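Local atomic coordinates of oxidized polyvinyl alcohol hydrolase (Pseudomonas sp. VM15C, PDB entry 3WWC), a protein that hydrolyses beta-diketones such as 4,6-nonanedione and oxidized polyvinyl alcohol, acting in the second step of polyvinyl alcohol degradation. Residues A62-P67 / T96-V101; W129-A134 / G179-N184; F152-V157 / S191-G196; D167-F172 / S323-S328; I248-W253 / V293-S298. The protein carries 1 engineered substitution. All coordinates share one frame; numbering follows the deposited sequence.

Contact 1. Residues A62-P67 / T96-V101; sequences APVWVP and TVIAPV
Trp65 pairs with Val97 across parallel strands 62-68 and 96-100, neighbours in the central sheet of an alpha/beta-hydrolase-type fold and joined through helix 75-80 as a beta-alpha-beta unit. Trp65 N donates to Thr96 O (3.0 Å) and Trp65 O accepts from Ile98 N (2.9 Å), the residues flanking Val97; Thr96 N reaches back to Pro63 O at 2.9 Å. The short strand axes run 26° apart. On the face carrying Val64 and Thr96, Val64 CG1 meets Ile98 CD1 at 4.0 Å. On the face of Trp65 and Val97 the two side chains lie side by side, with Val97 CG2 at the indole edge. Trp65 CG stands anti to the backbone N (chi1 171°), and the indole N-H is bonded to Asn87 OD1. Pro67 crosses Val97 at about a right angle, its CD 3.8 Å from Val97 CG1, while its CB covers the rim of one indole face. Helix 75-80 packs on this side through Leu79, and helix 148-160 approaches Val66 and Ile98 through Met156. Toward the C-terminal end, where Pro100 has no N-H to offer, Val66 CG1 packs 3.7 Å from Pro100 CD.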
# COMPACT_ATOMS: atom_id res chain seq x y z
N ALA A 62 -8.21 -15.16 -12.21
CA ALA A 62 -7.18 -15.25 -11.19
C ALA A 62 -7.20 -14.08 -10.26
O ALA A 62 -7.57 -12.99 -10.65
CB ALA A 62 -5.85 -15.25 -11.88
N PRO A 63 -6.81 -14.30 -8.99
CA PRO A 63 -6.75 -13.20 -8.03
C PRO A 63 -5.53 -12.35 -8.52
O PRO A 63 -4.62 -12.86 -9.22
CB PRO A 63 -6.49 -13.91 -6.69
CG PRO A 63 -5.68 -15.20 -7.12
CD PRO A 63 -6.43 -15.61 -8.40
N VAL A 64 -5.56 -11.09 -8.15
CA VAL A 64 -4.59 -10.08 -8.58
C VAL A 64 -3.82 -9.53 -7.44
O VAL A 64 -4.36 -9.28 -6.35
CB VAL A 64 -5.34 -8.93 -9.30
CG1 VAL A 64 -4.45 -7.69 -9.49
CG2 VAL A 64 -5.81 -9.44 -10.70
N TRP A 65 -2.51 -9.35 -7.70
CA TRP A 65 -1.61 -8.73 -6.73
C TRP A 65 -0.94 -7.55 -7.43
O TRP A 65 -0.30 -7.73 -8.48
CB TRP A 65 -0.57 -9.78 -6.30
CG TRP A 65 0.59 -9.25 -5.44
CD1 TRP A 65 1.91 -9.58 -5.60
CD2 TRP A 65 0.52 -8.44 -4.24
NE1 TRP A 65 2.66 -9.04 -4.58
CE2 TRP A 65 1.84 -8.34 -3.73
CE3 TRP A 65 -0.53 -7.80 -3.55
CZ2 TRP A 65 2.14 -7.62 -2.56
CZ3 TRP A 65 -0.23 -7.08 -2.39
CH2 TRP A 65 1.09 -7.00 -1.90
N VAL A 66 -1.04 -6.36 -6.83
CA VAL A 66 -0.45 -5.12 -7.36
C VAL A 66 0.57 -4.67 -6.31
O VAL A 66 0.23 -3.95 -5.37
CB VAL A 66 -1.57 -4.05 -7.57
CG1 VAL A 66 -1.00 -2.73 -8.00
CG2 VAL A 66 -2.53 -4.55 -8.64
N PRO A 67 1.83 -5.10 -6.45
CA PRO A 67 2.87 -4.74 -5.50
C PRO A 67 3.53 -3.43 -5.87
O PRO A 67 3.78 -3.14 -7.06
CB PRO A 67 3.85 -5.91 -5.62
CG PRO A 67 3.75 -6.27 -7.11
CD PRO A 67 2.29 -6.17 -7.38
N THR A 96 -2.17 -13.11 -10.70
CA THR A 96 -1.69 -12.29 -11.81
C THR A 96 -1.14 -11.02 -11.15
O THR A 96 -1.84 -10.28 -10.44
CB THR A 96 -2.79 -12.01 -12.81
OG1 THR A 96 -2.99 -13.23 -13.55
CG2 THR A 96 -2.36 -10.96 -13.80
N VAL A 97 0.16 -10.83 -11.33
CA VAL A 97 0.90 -9.71 -10.71
C VAL A 97 0.95 -8.56 -11.70
O VAL A 97 1.35 -8.73 -12.85
CB VAL A 97 2.31 -10.19 -10.33
CG1 VAL A 97 3.09 -9.02 -9.70
CG2 VAL A 97 2.22 -11.34 -9.32
N ILE A 98 0.48 -7.38 -11.27
CA ILE A 98 0.40 -6.19 -12.14
C ILE A 98 1.08 -5.11 -11.31
O ILE A 98 0.48 -4.58 -10.35
CB ILE A 98 -1.05 -5.85 -12.44
CG1 ILE A 98 -1.80 -7.08 -13.01
CG2 ILE A 98 -1.07 -4.69 -13.44
CD1 ILE A 98 -3.30 -6.78 -13.17
N ALA A 99 2.33 -4.78 -11.67
CA ALA A 99 3.19 -3.90 -10.86
C ALA A 99 3.41 -2.58 -11.51
O ALA A 99 4.06 -2.51 -12.57
CB ALA A 99 4.55 -4.62 -10.69
N PRO A 100 2.93 -1.52 -10.91
CA PRO A 100 3.11 -0.19 -11.50
C PRO A 100 4.48 0.39 -11.28
O PRO A 100 5.09 0.17 -10.24
CB PRO A 100 2.05 0.67 -10.78
CG PRO A 100 2.00 -0.00 -9.35
CD PRO A 100 2.09 -1.49 -9.67
N VAL A 101 4.96 1.15 -12.27
CA VAL A 101 6.23 1.89 -12.15
C VAL A 101 5.88 3.27 -11.61
O VAL A 101 4.85 3.86 -11.98
CB VAL A 101 6.89 1.98 -13.53
CG1 VAL A 101 8.19 2.84 -13.50
CG2 VAL A 101 7.23 0.55 -13.99

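Contact 2. Residues W129-A134 / G179-N184; sequences WFEGRA and GGTMTN
Trp129 and Met182 cross at about a right angle, with the thioether chain running past the indole where the ring joins its methylene. Met182 SD sits 3.7 Å from Trp129 CB and 5.4 Å from the centroid of the five-membered ring, 54° off its normal, a Met-aromatic contact of oblique geometry. Met182 CG is anti to the backbone N (chi1 -176°), and the bend at chi2 carries the sulfur to Phe130 O, 3.3 Å away. The CD1-NE1 side of the five-membered ring lies against the helix backbone: Trp129 NE1 is 3.5 Å from Gly179 CA, while its N-H is bonded to Thr69 O. Helix 178-189 directly follows the engineered Ala177, which stands at a charge-relay position by similarity, probably that of the nucleophilic serine, so loop 129-134 covers the helix just after that position. Glu131 crosses Thr181 obliquely, its carboxylate carbon CD 3.6 Å from Thr181 CG2. A bend at chi2 (83°) folds the carboxylate back over that residue. One water spans Glu131 OE2 and Thr181 OG1, 2.7 Å from each, and donates to the carboxylate. Glu131 OE1 is hydrogen-bonded to Tyr205 OH and OE2 to Ser178 OG, while Thr181 OG1 also pairs with Glu203 N. Tyr205 lines a butanoic acid pocket, and the Glu131 side chain is about 5 Å from a bound butanoic acid.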
# COMPACT_ATOMS: atom_id res chain seq x y z
N TRP A 129 5.31 8.13 -4.87
CA TRP A 129 3.93 7.88 -5.27
C TRP A 129 3.12 9.09 -4.83
O TRP A 129 3.52 9.82 -3.94
CB TRP A 129 3.33 6.65 -4.54
CG TRP A 129 4.11 5.34 -4.71
CD1 TRP A 129 4.98 4.75 -3.80
CD2 TRP A 129 4.09 4.46 -5.85
NE1 TRP A 129 5.50 3.59 -4.32
CE2 TRP A 129 4.97 3.38 -5.57
CE3 TRP A 129 3.42 4.49 -7.08
CZ2 TRP A 129 5.19 2.33 -6.49
CZ3 TRP A 129 3.62 3.48 -7.99
CH2 TRP A 129 4.51 2.39 -7.69
N PHE A 130 1.94 9.27 -5.44
CA PHE A 130 1.06 10.36 -5.03
C PHE A 130 0.25 9.75 -3.87
O PHE A 130 -0.90 9.32 -4.02
CB PHE A 130 0.18 10.74 -6.24
CG PHE A 130 0.99 11.21 -7.46
CD1 PHE A 130 1.77 12.35 -7.36
CD2 PHE A 130 1.00 10.48 -8.66
CE1 PHE A 130 2.56 12.75 -8.46
CE2 PHE A 130 1.77 10.88 -9.73
CZ PHE A 130 2.57 12.02 -9.64
N GLU A 131 0.88 9.74 -2.71
CA GLU A 131 0.37 9.04 -1.56
C GLU A 131 -0.01 9.83 -0.32
O GLU A 131 -0.46 9.24 0.66
CB GLU A 131 1.34 7.87 -1.17
CG GLU A 131 2.92 8.08 -1.21
CD GLU A 131 3.54 8.73 0.01
OE1 GLU A 131 3.04 9.77 0.49
OE2 GLU A 131 4.59 8.21 0.49
N GLY A 132 0.12 11.16 -0.37
CA GLY A 132 -0.29 11.92 0.80
C GLY A 132 -0.19 13.41 0.46
O GLY A 132 0.73 13.82 -0.24
N ARG A 133 -1.10 14.20 1.00
CA ARG A 133 -1.04 15.64 0.74
C ARG A 133 0.09 16.26 1.52
O ARG A 133 0.42 15.80 2.62
CB ARG A 133 -2.39 16.28 1.09
CG ARG A 133 -2.74 16.25 2.58
CD ARG A 133 -4.11 16.88 2.77
NE ARG A 133 -4.71 16.67 4.08
CZ ARG A 133 -4.68 17.58 5.06
NH1 ARG A 133 -4.06 18.74 4.86
NH2 ARG A 133 -5.32 17.35 6.21
N ALA A 134 0.71 17.27 0.93
CA ALA A 134 1.80 17.98 1.57
C ALA A 134 1.29 18.74 2.79
O ALA A 134 0.11 18.99 2.91
CB ALA A 134 2.41 18.96 0.56
N GLY A 179 5.38 2.77 -0.71
CA GLY A 179 4.38 1.96 -1.39
C GLY A 179 3.31 1.49 -0.41
O GLY A 179 2.19 1.23 -0.84
N GLY A 180 3.66 1.32 0.86
CA GLY A 180 2.66 1.00 1.88
C GLY A 180 1.76 2.21 2.13
O GLY A 180 0.57 2.04 2.36
N THR A 181 2.32 3.43 2.09
CA THR A 181 1.53 4.64 2.26
C THR A 181 0.55 4.72 1.10
O THR A 181 -0.62 5.04 1.28
CB THR A 181 2.45 5.86 2.27
OG1 THR A 181 3.53 5.60 3.20
CG2 THR A 181 1.66 7.11 2.65
N MET A 182 1.05 4.43 -0.09
CA MET A 182 0.18 4.47 -1.26
C MET A 182 -0.93 3.43 -1.16
O MET A 182 -2.07 3.70 -1.61
CB MET A 182 1.03 4.26 -2.52
CG MET A 182 0.25 4.38 -3.85
SD MET A 182 -0.31 6.09 -4.12
CE MET A 182 -2.09 5.85 -4.23
N THR A 183 -0.64 2.27 -0.56
CA THR A 183 -1.67 1.22 -0.37
C THR A 183 -2.76 1.81 0.54
O THR A 183 -3.95 1.68 0.27
CB THR A 183 -1.07 -0.01 0.29
OG1 THR A 183 -0.08 -0.54 -0.60
CG2 THR A 183 -2.15 -1.07 0.52
N ASN A 184 -2.37 2.43 1.66
CA ASN A 184 -3.36 3.03 2.54
C ASN A 184 -4.22 4.06 1.77
O ASN A 184 -5.45 4.06 1.91
CB ASN A 184 -2.68 3.79 3.71
CG ASN A 184 -2.21 2.86 4.81
OD1 ASN A 184 -2.81 1.80 5.04
ND2 ASN A 184 -1.14 3.27 5.54
O HOH W 1 5.51 7.47 2.97

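Contact 3. Residues F152-V157 / S191-G196; sequences FFVAMV and SNFWAG
Val154 presents its two methyls to one face of the Phe193 ring. CG1 stands almost over the centre, 3.9 Å from the centroid and 10° off the normal, a CH-pi contact, and CG2 comes down 3.7 Å from Phe193 CD2 at one side of the same ring. Phe193 CG is anti to the backbone N (chi1 179°), which extends the ring toward the helix so that it slides past Val154 in the opposite direction. One turn on, Val157 closes the hollow at the ring's tip, its CG1 3.9 Å from Phe193 CZ and near the ring plane. The other branch, CG2, touches Trp194 CH2 at 3.9 Å, so Val157 spans the outer tips of the two aromatics, one branch on each. Those aromatics also lean on each other, Phe193 CD2 lying 3.6 Å above the indole plane. Phe153 completes the knobs along the helix: its CB meets the indole edge at Trp194 CZ2, 3.6 Å away, while its ring leads away toward Met68 and Pro100. Helix 148-160, flanking the central sheet of the alpha/beta-hydrolase-type fold, thereby packs on the loop before strand 196-200; Val66 and Leu173 of strands 62-68 and 170-176 touch Trp194, while Leu171 touches Phe193.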
# COMPACT_ATOMS: atom_id res chain seq x y z
N PHE A 152 -4.77 5.75 -11.64
CA PHE A 152 -4.03 5.00 -12.64
C PHE A 152 -4.12 3.53 -12.31
O PHE A 152 -4.32 2.72 -13.20
CB PHE A 152 -2.55 5.45 -12.59
CG PHE A 152 -1.58 4.47 -13.18
CD1 PHE A 152 -1.79 3.85 -14.42
CD2 PHE A 152 -0.41 4.17 -12.48
CE1 PHE A 152 -0.85 2.95 -14.94
CE2 PHE A 152 0.54 3.27 -13.02
CZ PHE A 152 0.31 2.66 -14.26
N PHE A 153 -4.00 3.16 -11.05
CA PHE A 153 -3.98 1.71 -10.74
C PHE A 153 -5.30 1.05 -11.11
O PHE A 153 -5.29 -0.09 -11.53
CB PHE A 153 -3.72 1.46 -9.24
CG PHE A 153 -2.45 2.06 -8.71
CD1 PHE A 153 -1.34 2.33 -9.51
CD2 PHE A 153 -2.39 2.37 -7.36
CE1 PHE A 153 -0.19 2.92 -8.96
CE2 PHE A 153 -1.27 2.95 -6.79
CZ PHE A 153 -0.15 3.23 -7.59
N VAL A 154 -6.40 1.76 -10.94
CA VAL A 154 -7.71 1.20 -11.28
C VAL A 154 -7.76 1.02 -12.80
O VAL A 154 -8.13 -0.03 -13.29
CB VAL A 154 -8.83 2.15 -10.80
CG1 VAL A 154 -10.22 1.67 -11.33
CG2 VAL A 154 -8.84 2.13 -9.28
N ALA A 155 -7.35 2.04 -13.53
CA ALA A 155 -7.35 1.96 -14.99
C ALA A 155 -6.42 0.87 -15.50
O ALA A 155 -6.74 0.15 -16.48
CB ALA A 155 -6.95 3.28 -15.59
N MET A 156 -5.29 0.70 -14.84
CA MET A 156 -4.30 -0.31 -15.17
C MET A 156 -4.89 -1.72 -15.03
O MET A 156 -4.82 -2.54 -15.95
CB MET A 156 -3.11 -0.10 -14.24
CG MET A 156 -2.06 -1.17 -14.31
SD MET A 156 -0.78 -0.96 -13.05
CE MET A 156 -1.64 -1.49 -11.52
N VAL A 157 -5.52 -1.98 -13.89
CA VAL A 157 -6.09 -3.30 -13.65
C VAL A 157 -7.28 -3.52 -14.61
O VAL A 157 -7.42 -4.61 -15.17
CB VAL A 157 -6.53 -3.42 -12.18
CG1 VAL A 157 -7.33 -4.73 -11.98
CG2 VAL A 157 -5.29 -3.49 -11.28
N SER A 191 -12.19 2.05 -2.05
CA SER A 191 -12.67 0.90 -1.32
C SER A 191 -13.82 0.18 -1.97
O SER A 191 -14.25 -0.85 -1.45
CB SER A 191 -13.06 1.28 0.12
OG SER A 191 -14.19 2.14 0.13
N ASN A 192 -14.33 0.69 -3.10
CA ASN A 192 -15.37 -0.06 -3.80
C ASN A 192 -14.78 -0.74 -5.02
O ASN A 192 -15.50 -1.34 -5.81
CB ASN A 192 -16.52 0.87 -4.19
CG ASN A 192 -17.22 1.43 -2.94
OD1 ASN A 192 -17.66 0.66 -2.08
ND2 ASN A 192 -17.29 2.75 -2.82
N PHE A 193 -13.45 -0.73 -5.12
CA PHE A 193 -12.78 -1.39 -6.25
C PHE A 193 -11.90 -2.53 -5.71
O PHE A 193 -12.17 -3.69 -5.95
CB PHE A 193 -11.90 -0.38 -7.05
CG PHE A 193 -11.18 -1.02 -8.21
CD1 PHE A 193 -11.89 -1.39 -9.34
CD2 PHE A 193 -9.80 -1.26 -8.15
CE1 PHE A 193 -11.24 -2.00 -10.44
CE2 PHE A 193 -9.14 -1.87 -9.22
CZ PHE A 193 -9.87 -2.23 -10.37
N TRP A 194 -10.86 -2.18 -4.93
CA TRP A 194 -9.97 -3.19 -4.37
C TRP A 194 -10.70 -4.07 -3.38
O TRP A 194 -11.62 -3.60 -2.70
CB TRP A 194 -8.85 -2.50 -3.57
CG TRP A 194 -8.09 -1.53 -4.45
CD1 TRP A 194 -8.16 -0.17 -4.43
CD2 TRP A 194 -7.21 -1.88 -5.54
NE1 TRP A 194 -7.36 0.38 -5.46
CE2 TRP A 194 -6.79 -0.66 -6.15
CE3 TRP A 194 -6.73 -3.11 -6.04
CZ2 TRP A 194 -5.90 -0.64 -7.25
CZ3 TRP A 194 -5.86 -3.10 -7.13
CH2 TRP A 194 -5.46 -1.86 -7.73
N ALA A 195 -10.30 -5.33 -3.31
CA ALA A 195 -10.85 -6.23 -2.29
C ALA A 195 -10.09 -6.08 -1.00
O ALA A 195 -10.56 -6.53 0.05
CB ALA A 195 -10.76 -7.71 -2.78
N GLY A 196 -8.90 -5.52 -1.05
CA GLY A 196 -8.12 -5.40 0.19
C GLY A 196 -6.68 -5.03 -0.16
O GLY A 196 -6.34 -4.77 -1.31

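Contact 4. Residues D167-F172 / S323-S328; sequences DARRLF and SHPKGS
Arg169 grips Lys326 O side-on with two nitrogens, NE and NH2, each 2.9 Å from that single oxygen. The acceptor lies in the guanidinium plane, but NH2 approaches from above the carbonyl plane, 53° out of it, whereas NE is only slightly tilted. A bend at chi3 (68°) swings the guanidinium round to this carbonyl. In the return direction Lys326 N donates to Arg169 O at 2.9 Å, nearly straight at 171° and on a lone pair. Both partners are turns: a type I turn from Asp167 to Arg170, with an Asx turn made by Asp167 OD1 and Arg169 N, meets a type II turn from Pro325 to Ser328 in the loop following helix 310-322. They lie at the entry to strand 170-176 of the central sheet. Asp167 OD2 also takes Arg170 NH1 on its syn lone pair, a 2.8 Å salt bridge that helps fix the orientation of the second guanidinium, with Ala322 O at NE. Pro325 is packed by both arginines, CB lying 3.8 Å above the Arg169 guanidinium and 3.6 Å above that of Arg170, each over the centre. Arg170 runs alongside the proline. Lys326 extends the other way, its NZ bonded to Pro246 O, Ser191 O and Trp194 O.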
# COMPACT_ATOMS: atom_id res chain seq x y z
N ASP A 167 -10.11 -12.02 -11.35
CA ASP A 167 -11.20 -12.18 -10.39
C ASP A 167 -11.51 -10.83 -9.77
O ASP A 167 -10.73 -10.31 -8.94
CB ASP A 167 -10.75 -13.21 -9.35
CG ASP A 167 -11.80 -13.46 -8.27
OD1 ASP A 167 -12.76 -12.68 -8.14
OD2 ASP A 167 -11.60 -14.47 -7.54
N ALA A 168 -12.64 -10.24 -10.15
CA ALA A 168 -13.03 -8.91 -9.69
C ALA A 168 -13.32 -8.81 -8.20
O ALA A 168 -13.46 -7.69 -7.68
CB ALA A 168 -14.25 -8.40 -10.52
N ARG A 169 -13.41 -9.96 -7.53
CA ARG A 169 -13.61 -9.99 -6.07
C ARG A 169 -12.28 -10.20 -5.34
O ARG A 169 -12.27 -10.29 -4.10
CB ARG A 169 -14.55 -11.13 -5.64
CG ARG A 169 -15.98 -10.96 -6.21
CD ARG A 169 -16.89 -12.07 -5.61
NE ARG A 169 -17.08 -11.88 -4.17
CZ ARG A 169 -17.39 -12.85 -3.28
NH1 ARG A 169 -17.54 -14.12 -3.66
NH2 ARG A 169 -17.59 -12.53 -2.00
N ARG A 170 -11.17 -10.28 -6.08
CA ARG A 170 -9.89 -10.56 -5.42
C ARG A 170 -8.81 -9.69 -6.05
O ARG A 170 -7.76 -10.18 -6.48
CB ARG A 170 -9.54 -12.05 -5.55
CG ARG A 170 -10.44 -12.92 -4.64
CD ARG A 170 -9.93 -14.35 -4.62
NE ARG A 170 -10.67 -15.21 -3.71
CZ ARG A 170 -11.82 -15.79 -3.99
NH1 ARG A 170 -12.43 -15.60 -5.17
NH2 ARG A 170 -12.37 -16.63 -3.08
N LEU A 171 -9.07 -8.40 -6.08
CA LEU A 171 -8.08 -7.43 -6.59
C LEU A 171 -7.39 -6.83 -5.35
O LEU A 171 -8.01 -6.06 -4.60
CB LEU A 171 -8.75 -6.30 -7.39
CG LEU A 171 -9.63 -6.84 -8.56
CD1 LEU A 171 -10.30 -5.64 -9.21
CD2 LEU A 171 -8.83 -7.67 -9.56
N PHE A 172 -6.10 -7.15 -5.17
CA PHE A 172 -5.34 -6.71 -3.99
C PHE A 172 -4.12 -5.89 -4.33
O PHE A 172 -3.44 -6.20 -5.32
CB PHE A 172 -4.85 -7.95 -3.23
CG PHE A 172 -5.99 -8.85 -2.75
CD1 PHE A 172 -6.86 -8.39 -1.79
CD2 PHE A 172 -6.17 -10.09 -3.28
CE1 PHE A 172 -7.92 -9.20 -1.35
CE2 PHE A 172 -7.25 -10.93 -2.87
CZ PHE A 172 -8.11 -10.48 -1.91
N SER A 323 -8.57 -15.28 0.93
CA SER A 323 -9.60 -16.04 1.67
C SER A 323 -10.80 -15.18 2.02
O SER A 323 -11.80 -15.68 2.58
CB SER A 323 -8.99 -16.64 2.95
OG SER A 323 -8.82 -15.69 4.00
N HIS A 324 -10.71 -13.89 1.77
CA HIS A 324 -11.80 -12.98 2.08
C HIS A 324 -12.13 -12.20 0.82
O HIS A 324 -11.81 -11.02 0.71
CB HIS A 324 -11.38 -12.04 3.20
CG HIS A 324 -12.54 -11.37 3.86
ND1 HIS A 324 -13.42 -12.07 4.66
CD2 HIS A 324 -13.02 -10.11 3.77
CE1 HIS A 324 -14.40 -11.27 5.03
NE2 HIS A 324 -14.19 -10.07 4.52
N PRO A 325 -12.79 -12.84 -0.16
CA PRO A 325 -13.14 -12.15 -1.40
C PRO A 325 -14.12 -11.01 -1.09
O PRO A 325 -14.90 -11.06 -0.13
CB PRO A 325 -13.71 -13.27 -2.29
CG PRO A 325 -14.28 -14.26 -1.28
CD PRO A 325 -13.25 -14.25 -0.15
N LYS A 326 -14.09 -9.97 -1.92
CA LYS A 326 -14.86 -8.78 -1.68
C LYS A 326 -16.34 -9.05 -1.44
O LYS A 326 -16.98 -9.72 -2.24
CB LYS A 326 -14.69 -7.82 -2.85
CG LYS A 326 -15.13 -6.41 -2.46
CD LYS A 326 -14.84 -5.44 -3.54
CE LYS A 326 -15.14 -4.02 -3.14
NZ LYS A 326 -14.28 -3.48 -2.01
N GLY A 327 -16.81 -8.57 -0.30
CA GLY A 327 -18.24 -8.73 0.05
C GLY A 327 -18.49 -9.89 0.97
O GLY A 327 -19.64 -10.12 1.35
N SER A 328 -17.44 -10.63 1.32
CA SER A 328 -17.52 -11.74 2.27
C SER A 328 -17.88 -11.19 3.62
O SER A 328 -17.61 -10.04 3.90
CB SER A 328 -16.14 -12.41 2.39
OG SER A 328 -15.98 -13.24 1.30

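Contact 5. Residues I248-W253 / V293-S298; sequences IVMTVW and VHVACS
The His294 imidazole has Val249 O over one face and Thr251 OG1 at its edge, near the ring plane. At that edge Thr251 OG1 and His294 NE2 are 2.7 Å apart, a hydrogen bond in which either could be the donor. The ring reaches it because His294 CG is anti to its backbone N (chi1 -177°), while Thr251 OG1 is anti to its carbonyl carbon. The second ring nitrogen, ND1, is bonded to Gly347 O, so both ring nitrogens are engaged. The other flat group, the Trp253 indole, meets Ser298 OG at its edge, 3.9 Å from CE3. Strands 247-253 and 292-298 run parallel, their short axes 16° apart, as a beta-alpha-beta crossover of the alpha/beta-hydrolase-type sheet; the connection holds helix 275-288 and the hairpin 259-263/269-274. Five backbone hydrogen bonds join them, from Val249 N to Val293 O at one end to Trp253 N to Cys297 O at the other. Helix 275-288 covers the face bearing His294, where Ser283, a charge-relay residue by similarity, touches the imidazole. On the face of Met250 and Val252 the packing is apolar: Met250 SD lies 3.9 Å from Cys297 SG, and Val252 CG2 rests 4.0 Å from Cys297 CB. Cys297 SG is bonded to Cys344 SG, a disulfide tying the strand to its antiparallel neighbour 343-346.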
# COMPACT_ATOMS: atom_id res chain seq x y z
N ILE A 248 -10.42 -6.51 3.11
CA ILE A 248 -9.59 -7.15 4.10
C ILE A 248 -8.25 -6.39 4.01
O ILE A 248 -7.70 -6.20 2.92
CB ILE A 248 -9.40 -8.66 3.94
CG1 ILE A 248 -8.35 -9.13 4.95
CG2 ILE A 248 -9.03 -9.05 2.48
CD1 ILE A 248 -8.35 -10.66 5.15
N VAL A 249 -7.78 -5.88 5.14
CA VAL A 249 -6.53 -5.11 5.16
C VAL A 249 -5.59 -5.74 6.14
O VAL A 249 -5.96 -5.99 7.31
CB VAL A 249 -6.79 -3.65 5.56
CG1 VAL A 249 -5.48 -2.85 5.53
CG2 VAL A 249 -7.83 -3.02 4.59
N MET A 250 -4.37 -5.98 5.70
CA MET A 250 -3.33 -6.56 6.57
C MET A 250 -2.21 -5.52 6.69
O MET A 250 -1.49 -5.27 5.72
CB MET A 250 -2.78 -7.84 5.95
CG MET A 250 -1.77 -8.49 6.92
SD MET A 250 -1.06 -10.05 6.20
CE MET A 250 -2.45 -11.13 6.41
N THR A 251 -2.10 -4.92 7.86
CA THR A 251 -1.07 -3.89 8.11
C THR A 251 0.10 -4.53 8.80
O THR A 251 -0.09 -5.27 9.78
CB THR A 251 -1.62 -2.81 9.00
OG1 THR A 251 -2.78 -2.21 8.38
CG2 THR A 251 -0.55 -1.73 9.25
N VAL A 252 1.32 -4.28 8.33
CA VAL A 252 2.52 -4.91 8.93
C VAL A 252 3.48 -3.86 9.49
O VAL A 252 3.80 -2.86 8.81
CB VAL A 252 3.28 -5.70 7.86
CG1 VAL A 252 4.50 -6.41 8.48
CG2 VAL A 252 2.33 -6.74 7.21
N TRP A 253 3.88 -4.08 10.74
CA TRP A 253 4.86 -3.23 11.44
C TRP A 253 6.12 -4.07 11.61
O TRP A 253 6.04 -5.23 12.02
CB TRP A 253 4.32 -2.84 12.83
CG TRP A 253 5.29 -2.07 13.65
CD1 TRP A 253 5.84 -0.85 13.32
CD2 TRP A 253 5.76 -2.37 14.98
NE1 TRP A 253 6.60 -0.38 14.36
CE2 TRP A 253 6.57 -1.30 15.39
CE3 TRP A 253 5.57 -3.45 15.86
CZ2 TRP A 253 7.19 -1.26 16.65
CZ3 TRP A 253 6.19 -3.40 17.11
CH2 TRP A 253 6.99 -2.32 17.49
N VAL A 293 -12.18 -6.51 7.47
CA VAL A 293 -11.45 -7.42 8.34
C VAL A 293 -10.05 -6.80 8.39
O VAL A 293 -9.44 -6.62 7.34
CB VAL A 293 -11.34 -8.83 7.73
CG1 VAL A 293 -10.34 -9.70 8.51
CG2 VAL A 293 -12.71 -9.50 7.72
N HIS A 294 -9.55 -6.43 9.57
CA HIS A 294 -8.21 -5.90 9.66
C HIS A 294 -7.33 -6.90 10.38
O HIS A 294 -7.70 -7.40 11.45
CB HIS A 294 -8.16 -4.57 10.42
CG HIS A 294 -6.78 -4.00 10.46
ND1 HIS A 294 -5.87 -4.33 11.45
CD2 HIS A 294 -6.09 -3.33 9.51
CE1 HIS A 294 -4.67 -3.88 11.10
NE2 HIS A 294 -4.78 -3.27 9.93
N VAL A 295 -6.18 -7.21 9.80
CA VAL A 295 -5.25 -8.12 10.42
C VAL A 295 -3.98 -7.29 10.76
O VAL A 295 -3.42 -6.63 9.86
CB VAL A 295 -4.87 -9.28 9.48
CG1 VAL A 295 -3.85 -10.15 10.19
CG2 VAL A 295 -6.12 -10.14 9.08
N ALA A 296 -3.58 -7.27 12.04
CA ALA A 296 -2.40 -6.54 12.47
C ALA A 296 -1.26 -7.54 12.61
O ALA A 296 -1.35 -8.47 13.42
CB ALA A 296 -2.69 -5.84 13.81
N CYS A 297 -0.20 -7.38 11.84
CA CYS A 297 0.95 -8.26 11.87
C CYS A 297 2.20 -7.53 12.32
O CYS A 297 2.47 -6.44 11.84
CB CYS A 297 1.26 -8.80 10.47
SG CYS A 297 0.20 -10.16 9.93
N SER A 298 2.97 -8.15 13.22
CA SER A 298 4.22 -7.59 13.70
C SER A 298 5.37 -8.51 13.39
O SER A 298 5.25 -9.75 13.49
CB SER A 298 4.19 -7.40 15.22
OG SER A 298 3.15 -6.51 15.60

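Overall arrangement
Contacts 1, 2, 3 and 5 are buried, whereas contact 4 is at the surface. Contacts 1 and 5 are parallel strand pairs in one sheet, their centres about 19 Å apart; both rest on backbone hydrogen bonds, but contact 5 adds a histidine-threonine bond and holds one half of a disulfide to strand 343-346. Contacts 2 and 3 instead join loops to helices through side chains, aromatic and apolar in 3, mixed with a carboxylate and water in 2; Met182 CG lies 3.6 Å from Phe153 CE2. Pro100 CB meets Phe153 CE1 at 3.7 Å between contacts 1 and 3. Contact 4, dominated by arginine and carbonyl chemistry, reaches the same sheet: Val66 N is probably bonded to Phe172 O.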